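Local coordinates for PA14 domain-containing protein (Clostridium clariflavum, PDB 6QDI) that probably senses plant biomass as part of a membrane-bound anti-sigma factor, its two tandem PA14 domains binding calcium and probably extracellular polysaccharides, at residues Asp10-Lys18 / Ser177-Val185; Tyr57-Asp68 / Gly117-Thr128. One frame throughout, in Å; residues are numbered along the deposited sequence. Where two conformers were deposited one is given.

Following the chain from its N terminus, residues 10-18 come first, in the turn between strands 4-9 and 17-23 of the first PA14 domain; their partner lies in the second domain. Strand 59-68 comes next and pairs within the first domain: interaction 2 closes a loop at 117-128, joining two long antiparallel strands. Only after the chain has passed into the second PA14 domain does interaction 1 close, at 177-185, so interaction 2 is nested inside it. The two contacts do not touch, their centres lying about 29 Å apart. Interaction 2 helps build one sheet of the first domain, whereas interaction 1 joins the two domains, and each includes a calcium ligand.

Interaction 1 of 2, residues Asp10-Lys18 / Ser177-Val185; sequences DNIDLTNFK and SVIDFNWGV. With CA (calcium ion), chain G.
Asn-11 lays its side-chain amide against the backbone of residues 180-182 where the two PA14 domains meet, and the Asn-182 side chain answers at Asp-13. Asn-11 ND2 gives an almost straight bond to Asp-180 O (2.8 Å, 177° at the hydrogen), with the acceptor in its amide plane, while Asn-11 OD1 takes Asn-182 N at 3.0 Å from above the plane of its carbonyl. One amide thus bridges a C=O and an N-H of strand 180-184, and Ile-12 N adds a bond to Asn-182 O. In return, Asn-182 CG stands anti to its backbone N (chi1 -179°), which carries ND2 to Asp-13 OD2 at 3.0 Å, above the carboxylate plane. Its OD1 accepts from Gly-184 N in an Asx turn, fixing the amide's rotation. Ile-12 CD1 packs on Gly-184 CA at 3.6 Å.

Further out, Thr-15 OG1 accepts from Asn-11 ND2 and donates to Asp-13 OD1 (2.6 Å). Arg-274 forms salt bridges to both Asp-13 and Asp-180, probably easing their repulsion. Asp-10 O binds calcium with Asp-42 and Ser-44, and one calcium-bound water donates to Asn-11 OD1. This contact is therefore largely polar, consistent with calcium helping to shape the 10-18 turn that meets the second domain.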
loop_
_atom_site.group_PDB
_atom_site.type_symbol
_atom_site.label_atom_id
_atom_site.label_comp_id
_atom_site.label_asym_id
_atom_site.label_seq_id
_atom_site.Cartn_x
_atom_site.Cartn_y
_atom_site.Cartn_z
ATOM N N ASP A 10 -2.468 1.110 -2.286
ATOM C CA ASP A 10 -1.839 2.209 -3.000
ATOM C C ASP A 10 -0.323 2.218 -2.884
ATOM O O ASP A 10 0.304 3.053 -3.498
ATOM C CB ASP A 10 -2.373 3.573 -2.508
ATOM C CG ASP A 10 -2.968 4.466 -3.606
ATOM O OD1 ASP A 10 -3.081 4.092 -4.733
ATOM O OD2 ASP A 10 -3.525 5.565 -3.242
ATOM N N ASN A 11 0.261 1.346 -2.075
ATOM C CA ASN A 11 1.709 1.283 -1.861
ATOM C C ASN A 11 2.254 -0.075 -2.292
ATOM O O ASN A 11 1.484 -1.008 -2.569
ATOM C CB ASN A 11 2.009 1.513 -0.361
ATOM C CG ASN A 11 1.605 2.894 0.067
ATOM O OD1 ASN A 11 1.801 3.862 -0.661
ATOM N ND2 ASN A 11 1.138 3.000 1.300
ATOM N N ILE A 12 3.572 -0.238 -2.287
ATOM C CA ILE A 12 4.197 -1.523 -2.686
ATOM C C ILE A 12 4.070 -2.619 -1.643
ATOM O O ILE A 12 4.385 -3.763 -1.949
ATOM C CB ILE A 12 5.686 -1.370 -3.035
ATOM C CG1 ILE A 12 6.547 -0.946 -1.847
ATOM C CG2 ILE A 12 5.863 -0.398 -4.210
ATOM C CD1 ILE A 12 8.002 -1.301 -2.006
ATOM N N ASP A 13 3.629 -2.290 -0.430
ATOM C CA ASP A 13 3.796 -3.167 0.742
ATOM C C ASP A 13 2.473 -3.493 1.404
ATOM O O ASP A 13 2.433 -3.683 2.625
ATOM C CB ASP A 13 4.751 -2.488 1.737
ATOM C CG ASP A 13 4.208 -1.181 2.313
ATOM O OD1 ASP A 13 3.196 -0.671 1.750
ATOM O OD2 ASP A 13 4.804 -0.701 3.291
ATOM N N LEU A 14 1.392 -3.552 0.639
ATOM C CA LEU A 14 0.095 -4.008 1.189
ATOM C C LEU A 14 -0.373 -3.077 2.299
ATOM O O LEU A 14 -1.002 -3.512 3.278
ATOM C CB LEU A 14 0.144 -5.477 1.599
ATOM C CG LEU A 14 0.605 -6.428 0.490
ATOM C CD1 LEU A 14 1.014 -7.758 1.100
ATOM C CD2 LEU A 14 -0.445 -6.587 -0.582
ATOM N N THR A 15 -0.102 -1.782 2.128
ATOM C CA THR A 15 -0.612 -0.748 2.992
ATOM C C THR A 15 -1.352 0.302 2.149
ATOM O O THR A 15 -1.093 0.489 0.967
ATOM C CB THR A 15 0.465 -0.092 3.836
ATOM O OG1 THR A 15 1.345 0.683 3.028
ATOM C CG2 THR A 15 1.195 -1.086 4.695
ATOM N N ASN A 16 -2.268 0.985 2.848
ATOM C CA ASN A 16 -3.120 2.038 2.298
ATOM C C ASN A 16 -4.138 1.475 1.312
ATOM O O ASN A 16 -4.054 1.652 0.093
ATOM C CB ASN A 16 -2.328 3.220 1.745
ATOM C CG ASN A 16 -3.171 4.440 1.668
ATOM O OD1 ASN A 16 -4.262 4.495 2.263
ATOM N ND2 ASN A 16 -2.657 5.458 1.042
ATOM N N PHE A 17 -5.104 0.755 1.859
ATOM C CA PHE A 17 -6.189 0.145 1.116
ATOM C C PHE A 17 -7.026 1.165 0.374
ATOM O O PHE A 17 -7.419 2.182 0.963
ATOM C CB PHE A 17 -7.072 -0.608 2.122
ATOM C CG PHE A 17 -8.336 -1.138 1.521
ATOM C CD1 PHE A 17 -8.366 -2.349 0.851
ATOM C CD2 PHE A 17 -9.508 -0.432 1.644
ATOM C CE1 PHE A 17 -9.558 -2.844 0.309
ATOM C CE2 PHE A 17 -10.684 -0.889 1.068
ATOM C CZ PHE A 17 -10.714 -2.106 0.436
ATOM N N LYS A 18 -7.288 0.893 -0.904
ATOM C CA LYS A 18 -8.156 1.730 -1.694
ATOM C C LYS A 18 -9.380 1.070 -2.310
ATOM O O LYS A 18 -10.331 1.783 -2.659
ATOM C CB LYS A 18 -7.376 2.439 -2.794
ATOM C CG LYS A 18 -6.259 3.355 -2.279
ATOM C CD LYS A 18 -6.783 4.578 -1.483
ATOM C CE LYS A 18 -5.664 5.467 -0.924
ATOM N NZ LYS A 18 -6.128 6.656 -0.124
ATOM N N SER A 177 -5.369 12.061 0.811
ATOM C CA SER A 177 -6.311 11.669 1.847
ATOM C C SER A 177 -5.668 11.444 3.213
ATOM O O SER A 177 -6.217 11.827 4.248
ATOM C CB SER A 177 -7.008 10.404 1.363
ATOM O OG SER A 177 -7.763 10.718 0.202
ATOM N N VAL A 178 -4.552 10.716 3.173
ATOM C CA VAL A 178 -3.721 10.419 4.318
ATOM C C VAL A 178 -2.253 10.473 3.920
ATOM O O VAL A 178 -1.955 10.448 2.734
ATOM C CB VAL A 178 -4.035 9.041 4.957
ATOM C CG1 VAL A 178 -5.404 8.991 5.559
ATOM C CG2 VAL A 178 -3.818 7.913 3.973
ATOM N N ILE A 179 -1.371 10.543 4.906
ATOM C CA ILE A 179 0.046 10.449 4.636
ATOM C C ILE A 179 0.489 9.039 5.051
ATOM O O ILE A 179 0.848 8.791 6.185
ATOM C CB ILE A 179 0.850 11.531 5.333
ATOM C CG1 ILE A 179 0.227 12.918 5.214
ATOM C CG2 ILE A 179 2.310 11.486 4.836
ATOM C CD1 ILE A 179 -0.111 13.334 3.823
ATOM N N ASP A 180 0.426 8.133 4.080
ATOM C CA ASP A 180 0.738 6.719 4.320
ATOM C C ASP A 180 1.302 6.168 3.029
ATOM O O ASP A 180 0.572 5.533 2.264
ATOM C CB ASP A 180 -0.527 5.989 4.741
ATOM C CG ASP A 180 -0.281 4.569 5.144
ATOM O OD1 ASP A 180 0.868 4.227 5.438
ATOM O OD2 ASP A 180 -1.255 3.791 5.223
ATOM N N PHE A 181 2.570 6.444 2.765
ATOM C CA PHE A 181 3.169 6.191 1.461
ATOM C C PHE A 181 4.375 5.269 1.537
ATOM O O PHE A 181 5.241 5.407 2.405
ATOM C CB PHE A 181 3.670 7.503 0.846
ATOM C CG PHE A 181 2.559 8.406 0.368
ATOM C CD1 PHE A 181 1.929 8.154 -0.822
ATOM C CD2 PHE A 181 2.148 9.480 1.129
ATOM C CE1 PHE A 181 0.953 8.985 -1.290
ATOM C CE2 PHE A 181 1.099 10.275 0.697
ATOM C CZ PHE A 181 0.509 10.038 -0.529
ATOM N N ASN A 182 4.461 4.351 0.571
ATOM C CA ASN A 182 5.651 3.560 0.341
ATOM C C ASN A 182 5.675 3.298 -1.144
ATOM O O ASN A 182 4.939 2.442 -1.648
ATOM C CB ASN A 182 5.670 2.296 1.175
ATOM C CG ASN A 182 6.941 1.484 0.943
ATOM O OD1 ASN A 182 7.731 1.809 0.060
ATOM N ND2 ASN A 182 7.116 0.434 1.713
ATOM N N TRP A 183 6.472 4.095 -1.852
ATOM C CA TRP A 183 6.514 4.052 -3.297
ATOM C C TRP A 183 7.558 3.055 -3.819
ATOM O O TRP A 183 7.710 2.952 -5.035
ATOM C CB TRP A 183 6.855 5.422 -3.882
ATOM C CG TRP A 183 5.935 6.551 -3.511
ATOM C CD1 TRP A 183 4.746 6.862 -4.100
ATOM C CD2 TRP A 183 6.175 7.555 -2.509
ATOM N NE1 TRP A 183 4.197 7.974 -3.481
ATOM C CE2 TRP A 183 5.068 8.428 -2.529
ATOM C CE3 TRP A 183 7.223 7.820 -1.623
ATOM C CZ2 TRP A 183 4.999 9.579 -1.706
ATOM C CZ3 TRP A 183 7.120 8.905 -0.774
ATOM C CH2 TRP A 183 6.030 9.766 -0.836
ATOM N N GLY A 184 8.306 2.383 -2.949
ATOM C CA GLY A 184 9.492 1.683 -3.434
ATOM C C GLY A 184 10.403 2.684 -4.091
ATOM O O GLY A 184 10.748 3.704 -3.487
ATOM N N VAL A 185 10.799 2.420 -5.318
ATOM C CA VAL A 185 11.648 3.323 -6.076
ATOM C C VAL A 185 10.830 4.195 -7.041
ATOM O O VAL A 185 11.411 4.950 -7.840
ATOM C CB VAL A 185 12.819 2.596 -6.773
ATOM C CG1 VAL A 185 13.744 2.027 -5.726
ATOM C CG2 VAL A 185 12.322 1.561 -7.755
HETATM CA CA CA G . 1.437 4.186 -5.282
HETATM O O HOH W 1 -0.713 3.840 -6.236
HETATM O O HOH W 2 2.756 4.465 -3.224
HETATM O O HOH W 3 -3.615 8.500 0.584
HETATM O O HOH W 4 -3.791 4.541 5.339
HETATM O O HOH W 5 0.258 6.051 -4.144
#

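Interaction 2 of 2, residues Tyr57-Asp68 / Gly117-Thr128; sequences YSEEYTFYISRD and GFVKLEWSSAST. With CA (calcium ion), chain D.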
loop_
_atom_site.group_PDB
_atom_site.type_symbol
_atom_site.label_atom_id
_atom_site.label_comp_id
_atom_site.label_asym_id
_atom_site.label_seq_id
_atom_site.Cartn_x
_atom_site.Cartn_y
_atom_site.Cartn_z
ATOM N N TYR A 57 -9.178 -32.993 -8.864
ATOM C CA TYR A 57 -8.541 -34.308 -8.734
ATOM C C TYR A 57 -7.729 -34.451 -7.464
ATOM O O TYR A 57 -7.253 -33.442 -6.908
ATOM C CB TYR A 57 -7.636 -34.573 -9.946
ATOM C CG TYR A 57 -8.339 -34.316 -11.284
ATOM C CD1 TYR A 57 -9.244 -35.218 -11.799
ATOM C CD2 TYR A 57 -8.085 -33.145 -12.019
ATOM C CE1 TYR A 57 -9.898 -34.977 -13.010
ATOM C CE2 TYR A 57 -8.726 -32.888 -13.222
ATOM C CZ TYR A 57 -9.623 -33.796 -13.717
ATOM O OH TYR A 57 -10.251 -33.557 -14.919
ATOM N N SER A 58 -7.583 -35.701 -6.998
ATOM C CA SER A 58 -6.675 -36.081 -5.900
ATOM C C SER A 58 -5.277 -36.380 -6.438
ATOM O O SER A 58 -4.921 -37.505 -6.754
ATOM C CB SER A 58 -7.242 -37.239 -5.066
ATOM O OG SER A 58 -8.461 -36.837 -4.475
ATOM N N GLU A 59 -4.520 -35.293 -6.640
ATOM C CA GLU A 59 -3.267 -35.326 -7.381
ATOM C C GLU A 59 -2.320 -34.262 -6.846
ATOM O O GLU A 59 -2.739 -33.323 -6.140
ATOM C CB GLU A 59 -3.541 -35.079 -8.893
ATOM C CG GLU A 59 -4.280 -36.223 -9.555
ATOM C CD GLU A 59 -4.573 -36.040 -11.037
ATOM O OE1 GLU A 59 -4.369 -34.932 -11.575
ATOM O OE2 GLU A 59 -5.062 -37.024 -11.649
ATOM N N GLU A 60 -1.035 -34.442 -7.151
ATOM C CA GLU A 60 -0.035 -33.378 -6.953
ATOM C C GLU A 60 -0.270 -32.295 -7.999
ATOM O O GLU A 60 -0.098 -32.526 -9.206
ATOM C CB GLU A 60 1.395 -33.896 -7.036
ATOM C CG GLU A 60 2.380 -32.841 -6.590
ATOM C CD GLU A 60 3.811 -33.304 -6.571
ATOM O OE1 GLU A 60 4.248 -33.912 -7.573
ATOM O OE2 GLU A 60 4.526 -32.992 -5.586
ATOM N N TYR A 61 -0.583 -31.091 -7.508
ATOM C CA TYR A 61 -0.752 -29.912 -8.370
ATOM C C TYR A 61 0.517 -29.109 -8.416
ATOM O O TYR A 61 1.247 -29.002 -7.420
ATOM C CB TYR A 61 -1.899 -29.039 -7.857
ATOM C CG TYR A 61 -3.243 -29.523 -8.332
ATOM C CD1 TYR A 61 -3.868 -30.616 -7.725
ATOM C CD2 TYR A 61 -3.872 -28.941 -9.417
ATOM C CE1 TYR A 61 -5.081 -31.086 -8.178
ATOM C CE2 TYR A 61 -5.101 -29.417 -9.870
ATOM C CZ TYR A 61 -5.711 -30.486 -9.243
ATOM O OH TYR A 61 -6.936 -30.977 -9.648
ATOM N N THR A 62 0.803 -28.577 -9.605
ATOM C CA THR A 62 1.809 -27.536 -9.778
ATOM C C THR A 62 1.115 -26.220 -10.022
ATOM O O THR A 62 0.170 -26.173 -10.823
ATOM C CB THR A 62 2.736 -27.841 -10.963
ATOM O OG1 THR A 62 3.357 -29.110 -10.740
ATOM C CG2 THR A 62 3.825 -26.790 -11.102
ATOM N N PHE A 63 1.525 -25.183 -9.278
ATOM C CA PHE A 63 1.083 -23.817 -9.507
ATOM C C PHE A 63 2.208 -23.039 -10.160
ATOM O O PHE A 63 3.373 -23.181 -9.724
ATOM C CB PHE A 63 0.637 -23.151 -8.188
ATOM C CG PHE A 63 -0.643 -23.769 -7.659
ATOM C CD1 PHE A 63 -0.618 -24.904 -6.839
ATOM C CD2 PHE A 63 -1.864 -23.271 -8.027
ATOM C CE1 PHE A 63 -1.790 -25.511 -6.441
ATOM C CE2 PHE A 63 -3.024 -23.845 -7.602
ATOM C CZ PHE A 63 -3.005 -24.956 -6.796
ATOM N N TYR A 64 1.874 -22.275 -11.191
ATOM C CA TYR A 64 2.832 -21.494 -11.932
ATOM C C TYR A 64 2.464 -20.026 -11.776
ATOM O O TYR A 64 1.294 -19.657 -11.971
ATOM C CB TYR A 64 2.804 -21.821 -13.433
ATOM C CG TYR A 64 2.879 -23.287 -13.773
ATOM C CD1 TYR A 64 1.765 -24.101 -13.689
ATOM C CD2 TYR A 64 4.056 -23.855 -14.217
ATOM C CE1 TYR A 64 1.810 -25.446 -14.044
ATOM C CE2 TYR A 64 4.117 -25.209 -14.584
ATOM C CZ TYR A 64 3.015 -25.990 -14.444
ATOM O OH TYR A 64 3.108 -27.320 -14.807
ATOM N N ILE A 65 3.468 -19.198 -11.520
ATOM C CA ILE A 65 3.300 -17.775 -11.495
ATOM C C ILE A 65 4.225 -17.107 -12.492
ATOM O O ILE A 65 5.407 -17.407 -12.556
ATOM C CB ILE A 65 3.482 -17.245 -10.075
ATOM C CG1 ILE A 65 2.249 -17.673 -9.235
ATOM C CG2 ILE A 65 3.535 -15.726 -10.067
ATOM C CD1 ILE A 65 2.082 -17.196 -7.828
ATOM N N SER A 66 3.648 -16.181 -13.259
ATOM C CA SER A 66 4.379 -15.164 -14.028
ATOM C C SER A 66 4.166 -13.853 -13.294
ATOM O O SER A 66 3.014 -13.535 -12.961
ATOM C CB SER A 66 3.803 -15.088 -15.453
ATOM O OG SER A 66 3.788 -16.347 -16.086
ATOM N N ARG A 67 5.245 -13.105 -13.026
ATOM C CA ARG A 67 5.131 -11.966 -12.126
ATOM C C ARG A 67 6.056 -10.827 -12.538
ATOM O O ARG A 67 7.225 -11.028 -12.897
ATOM C CB ARG A 67 5.474 -12.369 -10.689
ATOM C CG ARG A 67 6.927 -12.825 -10.502
ATOM C CD ARG A 67 7.279 -13.311 -9.135
ATOM N NE ARG A 67 8.686 -13.634 -9.027
ATOM C CZ ARG A 67 9.648 -12.801 -8.691
ATOM N NH1 ARG A 67 10.886 -13.260 -8.579
ATOM N NH2 ARG A 67 9.384 -11.518 -8.430
ATOM N N ASP A 68 5.545 -9.622 -12.311
ATOM C CA ASP A 68 6.360 -8.395 -12.345
ATOM C C ASP A 68 5.605 -7.479 -11.397
ATOM O O ASP A 68 4.564 -6.978 -11.801
ATOM C CB ASP A 68 6.469 -7.871 -13.756
ATOM C CG ASP A 68 7.212 -6.587 -13.836
ATOM O OD1 ASP A 68 7.459 -5.954 -12.775
ATOM O OD2 ASP A 68 7.549 -6.157 -14.991
ATOM N N GLY A 117 3.488 -3.995 -14.718
ATOM C CA GLY A 117 2.936 -4.830 -13.674
ATOM C C GLY A 117 2.094 -5.927 -14.302
ATOM O O GLY A 117 1.244 -5.639 -15.119
ATOM N N PHE A 118 2.357 -7.181 -13.906
ATOM C CA PHE A 118 1.551 -8.297 -14.356
ATOM C C PHE A 118 1.645 -9.431 -13.336
ATOM O O PHE A 118 2.653 -9.568 -12.643
ATOM C CB PHE A 118 1.904 -8.755 -15.780
ATOM C CG PHE A 118 3.347 -9.087 -16.030
ATOM C CD1 PHE A 118 3.892 -10.292 -15.599
ATOM C CD2 PHE A 118 4.125 -8.246 -16.810
ATOM C CE1 PHE A 118 5.216 -10.625 -15.888
ATOM C CE2 PHE A 118 5.437 -8.593 -17.130
ATOM C CZ PHE A 118 5.980 -9.757 -16.662
ATOM N N VAL A 119 0.616 -10.276 -13.320
ATOM C CA VAL A 119 0.608 -11.447 -12.483
ATOM C C VAL A 119 -0.419 -12.422 -13.054
ATOM O O VAL A 119 -1.576 -12.055 -13.328
ATOM C CB VAL A 119 0.363 -11.114 -11.007
ATOM C CG1 VAL A 119 -0.923 -10.374 -10.729
ATOM C CG2 VAL A 119 0.442 -12.363 -10.150
ATOM N N LYS A 120 -0.003 -13.657 -13.232
ATOM C CA LYS A 120 -0.852 -14.700 -13.799
ATOM C C LYS A 120 -0.639 -15.992 -13.041
ATOM O O LYS A 120 0.511 -16.432 -12.909
ATOM C CB LYS A 120 -0.462 -14.924 -15.286
ATOM C CG LYS A 120 -1.285 -15.880 -16.091
ATOM C CD LYS A 120 -0.888 -15.820 -17.579
ATOM C CE LYS A 120 -1.234 -17.031 -18.422
ATOM N NZ LYS A 120 -1.107 -16.657 -19.844
ATOM N N LEU A 121 -1.735 -16.598 -12.573
ATOM C CA LEU A 121 -1.706 -17.880 -11.822
ATOM C C LEU A 121 -2.304 -19.008 -12.656
ATOM O O LEU A 121 -3.499 -18.964 -13.011
ATOM C CB LEU A 121 -2.506 -17.744 -10.519
ATOM C CG LEU A 121 -2.546 -18.999 -9.663
ATOM C CD1 LEU A 121 -1.189 -19.335 -9.090
ATOM C CD2 LEU A 121 -3.613 -18.820 -8.599
ATOM N N GLU A 122 -1.457 -19.994 -12.917
ATOM C CA GLU A 122 -1.849 -21.215 -13.632
ATOM C C GLU A 122 -1.688 -22.401 -12.723
ATOM O O GLU A 122 -0.977 -22.364 -11.698
ATOM C CB GLU A 122 -0.976 -21.410 -14.898
ATOM C CG GLU A 122 -1.142 -20.313 -15.936
ATOM C CD GLU A 122 -0.081 -20.451 -16.981
ATOM O OE1 GLU A 122 1.004 -19.889 -16.784
ATOM O OE2 GLU A 122 -0.277 -21.242 -17.936
ATOM N N TRP A 123 -2.299 -23.518 -13.137
ATOM C CA TRP A 123 -2.098 -24.807 -12.473
ATOM C C TRP A 123 -2.016 -25.931 -13.504
ATOM O O TRP A 123 -2.427 -25.790 -14.647
ATOM C CB TRP A 123 -3.158 -25.103 -11.386
ATOM C CG TRP A 123 -4.585 -25.266 -11.825
ATOM C CD1 TRP A 123 -5.098 -25.210 -13.105
ATOM C CD2 TRP A 123 -5.668 -25.586 -10.971
ATOM N NE1 TRP A 123 -6.451 -25.411 -13.061
ATOM C CE2 TRP A 123 -6.827 -25.651 -11.760
ATOM C CE3 TRP A 123 -5.777 -25.765 -9.603
ATOM C CZ2 TRP A 123 -8.080 -25.915 -11.212
ATOM C CZ3 TRP A 123 -7.015 -26.038 -9.058
ATOM C CH2 TRP A 123 -8.151 -26.088 -9.850
ATOM N N SER A 124 -1.435 -27.048 -13.069
ATOM C CA SER A 124 -1.504 -28.302 -13.809
ATOM C C SER A 124 -1.459 -29.456 -12.792
ATOM O O SER A 124 -1.051 -29.316 -11.633
ATOM C CB SER A 124 -0.357 -28.436 -14.801
ATOM O OG SER A 124 0.884 -28.629 -14.154
ATOM N N SER A 125 -1.867 -30.616 -13.273
ATOM C CA SER A 125 -1.687 -31.877 -12.555
ATOM C C SER A 125 -1.718 -32.987 -13.592
ATOM O O SER A 125 -1.906 -32.718 -14.787
ATOM C CB SER A 125 -2.781 -32.039 -11.516
ATOM O OG SER A 125 -4.063 -32.330 -12.065
ATOM N N ALA A 126 -1.614 -34.234 -13.168
ATOM C CA ALA A 126 -1.685 -35.344 -14.138
ATOM C C ALA A 126 -2.915 -35.267 -15.001
ATOM O O ALA A 126 -2.824 -35.492 -16.238
ATOM C CB ALA A 126 -1.618 -36.658 -13.417
ATOM N N SER A 127 -4.051 -34.908 -14.419
ATOM C CA SER A 127 -5.317 -34.831 -15.147
ATOM C C SER A 127 -5.769 -33.418 -15.514
ATOM O O SER A 127 -6.821 -33.239 -16.126
ATOM C CB SER A 127 -6.414 -35.502 -14.319
ATOM O OG SER A 127 -6.060 -36.849 -14.016
ATOM N N THR A 128 -5.006 -32.401 -15.089
ATOM C CA THR A 128 -5.327 -30.995 -15.368
ATOM C C THR A 128 -4.314 -30.440 -16.349
ATOM O O THR A 128 -3.140 -30.208 -15.980
ATOM C CB THR A 128 -5.280 -30.142 -14.095
ATOM O OG1 THR A 128 -6.099 -30.749 -13.094
ATOM C CG2 THR A 128 -5.762 -28.709 -14.355
HETATM CA CA CA D . 7.374 -3.668 -12.363
HETATM O O HOH W 6 -8.391 -34.949 -17.525
HETATM O O HOH W 7 -0.265 -34.805 -10.669
#
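Tyr-57 lies with one ring face against Ser-127, whose CB stands 3.5 Å from the ring centroid and 3° off its normal, a CH-pi contact; Thr-128 OG1 meets the same ring at its edge. Beside it, the carboxylate of Glu-59 reaches across on an extended chain and is gripped by three bonds. Ser-127 OG donates to the syn lone pair of Glu-59 OE2 at 2.6 Å, while Glu-59 OE1 accepts from both Ser-127 N and Ser-125 OG. These bonds hold the carboxylate against the turn formed by Ser-125 to Thr-128.

From Thr-62 to Asp-68 the strands form a regular antiparallel ladder. One face carries Phe-63, Trp-123, Ile-65 and Leu-121: Phe-63 packs beside the indole, and Leu-121 CD1 reaches Ile-65 CG1 at 3.8 Å. The Tyr-61 ring lies alongside Trp-123, their planes 40° apart, with Ser-125 CB over it in a CH-pi contact. On the other face, Tyr-64 turns its edge to strand 117-125 and shares a hydrogen bond of 2.7 Å between its OH and Ser-124 OG. At the far end Phe-118, its chi1 of 54° folding the ring back over the neighbouring strand, presents a face to Asp-68 CB (3.5 Å to the centroid). The carboxylate stands nearly upright to that ring, and Asp-68 OD1 binds calcium at 2.3 Å, alongside Asn-69, Asn-112, Thr-114 and Asn-116.

Strand 93-98 continues the sheet beyond strand 59-68, and strands 27-31 and 131-132 pair with strand 117-125. Strand 71-75, from the opposing sheet, packs on Phe-63, Ile-65 and Val-119, making this pair part of one layer of the PA14 beta sandwich.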